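Local coordinates for protein ectonucleotide pyrophosphatase/phosphodiesterase family member 5 (PDB 5VEO) that probably hydrolyses phosphodiester bonds of nucleotide-type substrates with the help of bound zinc, and in this engineered inactive form binds AMP, at residues H38-N43 and K212-V217. The protein carries 1 engineered substitution. Residues are numbered along the deposited sequence; the frame is centred on the assembly and turned at random.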
loop_
_atom_site.group_PDB
_atom_site.type_symbol
_atom_site.label_atom_id
_atom_site.label_comp_id
_atom_site.label_asym_id
_atom_site.label_seq_id
_atom_site.Cartn_x
_atom_site.Cartn_y
_atom_site.Cartn_z
ATOM N N HIS A 38 18.521 11.261 1.056
ATOM C CA HIS A 38 18.814 12.657 1.366
ATOM C C HIS A 38 19.214 13.442 0.120
ATOM O O HIS A 38 18.926 14.642 0.029
ATOM C CB HIS A 38 19.882 12.720 2.461
ATOM C CG HIS A 38 19.315 12.568 3.838
ATOM N ND1 HIS A 38 18.975 11.342 4.366
ATOM C CD2 HIS A 38 18.989 13.486 4.780
ATOM C CE1 HIS A 38 18.483 11.507 5.583
ATOM N NE2 HIS A 38 18.470 12.801 5.853
ATOM N N TYR A 39 19.815 12.775 -0.870
ATOM C CA TYR A 39 20.120 13.431 -2.136
ATOM C C TYR A 39 18.843 13.851 -2.860
ATOM O O TYR A 39 18.750 14.967 -3.385
ATOM C CB TYR A 39 20.959 12.492 -2.999
ATOM C CG TYR A 39 21.262 13.013 -4.375
ATOM C CD1 TYR A 39 22.240 13.980 -4.575
ATOM C CD2 TYR A 39 20.577 12.538 -5.480
ATOM C CE1 TYR A 39 22.533 14.450 -5.854
ATOM C CE2 TYR A 39 20.865 12.997 -6.755
ATOM C CZ TYR A 39 21.832 13.959 -6.936
ATOM O OH TYR A 39 22.089 14.410 -8.223
ATOM N N ILE A 40 17.829 12.982 -2.877
ATOM C CA ILE A 40 16.545 13.366 -3.462
ATOM C C ILE A 40 15.918 14.513 -2.675
ATOM O O ILE A 40 15.369 15.459 -3.256
ATOM C CB ILE A 40 15.607 12.150 -3.537
ATOM C CG1 ILE A 40 16.120 11.196 -4.627
ATOM C CG2 ILE A 40 14.179 12.599 -3.830
ATOM C CD1 ILE A 40 15.352 9.918 -4.760
ATOM N N MET A 41 15.946 14.427 -1.343
ATOM C CA MET A 41 15.391 15.495 -0.516
ATOM C C MET A 41 16.027 16.843 -0.851
ATOM O O MET A 41 15.324 17.831 -1.086
ATOM C CB MET A 41 15.585 15.161 0.964
ATOM C CG MET A 41 14.708 14.015 1.424
ATOM S SD MET A 41 15.328 13.195 2.909
ATOM C CE MET A 41 15.470 14.572 4.011
ATOM N N LYS A 42 17.363 16.890 -0.887
ATOM C CA LYS A 42 18.075 18.149 -1.125
ATOM C C LYS A 42 17.742 18.727 -2.492
ATOM O O LYS A 42 17.829 19.952 -2.710
ATOM C CB LYS A 42 19.575 17.886 -1.003
ATOM C CG LYS A 42 20.489 19.097 -1.184
ATOM C CD LYS A 42 21.950 18.646 -1.315
ATOM C CE LYS A 42 22.880 19.776 -1.776
ATOM N NZ LYS A 42 23.081 19.817 -3.265
ATOM N N ASN A 43 17.393 17.857 -3.434
ATOM C CA ASN A 43 17.134 18.260 -4.804
ATOM C C ASN A 43 15.667 18.130 -5.171
ATOM O O ASN A 43 15.327 18.150 -6.360
ATOM C CB ASN A 43 18.025 17.438 -5.732
ATOM C CG ASN A 43 19.486 17.800 -5.566
ATOM O OD1 ASN A 43 19.899 18.899 -5.950
ATOM N ND2 ASN A 43 20.255 16.926 -4.938
ATOM N N LYS A 212 19.984 9.195 -19.324
ATOM C CA LYS A 212 19.577 10.563 -19.653
ATOM C C LYS A 212 18.101 10.791 -19.357
ATOM O O LYS A 212 17.406 11.508 -20.068
ATOM C CB LYS A 212 19.904 10.886 -21.120
ATOM C CG LYS A 212 21.353 10.677 -21.411
ATOM C CD LYS A 212 21.723 11.099 -22.839
ATOM C CE LYS A 212 22.900 10.281 -23.356
ATOM N NZ LYS A 212 23.573 10.889 -24.560
ATOM N N LEU A 213 17.618 10.179 -18.270
ATOM C CA LEU A 213 16.252 10.349 -17.812
ATOM C C LEU A 213 16.147 11.122 -16.506
ATOM O O LEU A 213 15.053 11.586 -16.174
ATOM C CB LEU A 213 15.582 8.986 -17.575
ATOM C CG LEU A 213 15.402 8.069 -18.794
ATOM C CD1 LEU A 213 15.007 6.690 -18.316
ATOM C CD2 LEU A 213 14.329 8.641 -19.658
ATOM N N TRP A 214 17.250 11.283 -15.777
ATOM C CA TRP A 214 17.190 11.840 -14.426
ATOM C C TRP A 214 16.529 13.214 -14.402
ATOM O O TRP A 214 15.748 13.519 -13.498
ATOM C CB TRP A 214 18.601 11.907 -13.846
ATOM C CG TRP A 214 18.690 12.586 -12.524
ATOM C CD1 TRP A 214 19.313 13.772 -12.252
ATOM C CD2 TRP A 214 18.144 12.120 -11.281
ATOM N NE1 TRP A 214 19.187 14.076 -10.910
ATOM C CE2 TRP A 214 18.475 13.075 -10.295
ATOM C CE3 TRP A 214 17.402 10.992 -10.909
ATOM C CZ2 TRP A 214 18.086 12.935 -8.954
ATOM C CZ3 TRP A 214 17.016 10.853 -9.576
ATOM C CH2 TRP A 214 17.357 11.821 -8.619
ATOM N N ASN A 215 16.840 14.083 -15.353
ATOM C CA ASN A 215 16.223 15.395 -15.302
ATOM C C ASN A 215 15.003 15.550 -16.208
ATOM O O ASN A 215 14.541 16.674 -16.401
ATOM C CB ASN A 215 17.292 16.464 -15.590
ATOM C CG ASN A 215 18.145 16.720 -14.361
ATOM O OD1 ASN A 215 17.609 17.001 -13.264
ATOM N ND2 ASN A 215 19.455 16.545 -14.491
ATOM N N ASN A 216 14.423 14.463 -16.731
ATOM C CA ASN A 216 13.145 14.585 -17.426
ATOM C C ASN A 216 12.112 13.554 -17.006
ATOM O O ASN A 216 11.075 13.432 -17.677
ATOM C CB ASN A 216 13.304 14.515 -18.953
ATOM C CG ASN A 216 14.244 13.446 -19.394
ATOM O OD1 ASN A 216 13.831 12.351 -19.773
ATOM N ND2 ASN A 216 15.528 13.753 -19.348
ATOM N N VAL A 217 12.374 12.781 -15.958
ATOM C CA VAL A 217 11.375 11.912 -15.347
ATOM C C VAL A 217 11.121 12.460 -13.960
ATOM O O VAL A 217 12.073 12.791 -13.257
ATOM C CB VAL A 217 11.862 10.458 -15.260
ATOM C CG1 VAL A 217 10.918 9.624 -14.374
ATOM C CG2 VAL A 217 12.003 9.860 -16.658
#
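The carbonyl oxygen of Tyr39 is gripped twice by Asn43, the residue at which helix 35-42 leaves helical geometry: Asn43 ND2 donates to Tyr39 O at 2.9 Å with an N-H...O angle of 150°, and Asn43 N adds a weak backbone bond to it. The amide therefore folds back over the helix end, and Asn43 ND2 also lies 3.4 Å above the plane of the Tyr39 ring, offset toward its rim. That ring carries the contact. With CG anti to the backbone nitrogen (chi1 176°), it extends from the helix to Trp214, where Tyr39 CE2 meets Trp214 CZ2 at 3.5 Å. The two planes are nearly parallel, 24° apart, yet a separation of 5.9 Å between the centroids of the phenol and the six-membered indole ring means that they are slid past each other and barely overlap. One residue on, Ile40 CG1 lies at the indole edge, near its plane, 4.2 Å from Trp214 CH2. Residues 38-43 close helix 35-42, which precedes strand 45-51, and residues 212-217 form the loop from helix 190-210 to strand 218-222, both strands of the central sheet of the alkaline-phosphatase-like phosphodiesterase fold. A Schellman motif ends the latter helix, with Lys212 at positive phi as its C-prime residue; Asn216 ND2 then bonds to Lys212 O at 3.0 Å, spanning the turn in which Trp214 lies. Tyr39 OH comes within 4.0 Å of Trp214 NE1 without a hydrogen bond between them; the hydroxyl is hydrogen-bonded to Lys209 NZ instead, and Lys209 also makes a cation-pi contact with Trp214. The indole stacks with His341 as well, while Ile40 packs on Leu201 and Ile205 of helix 190-210.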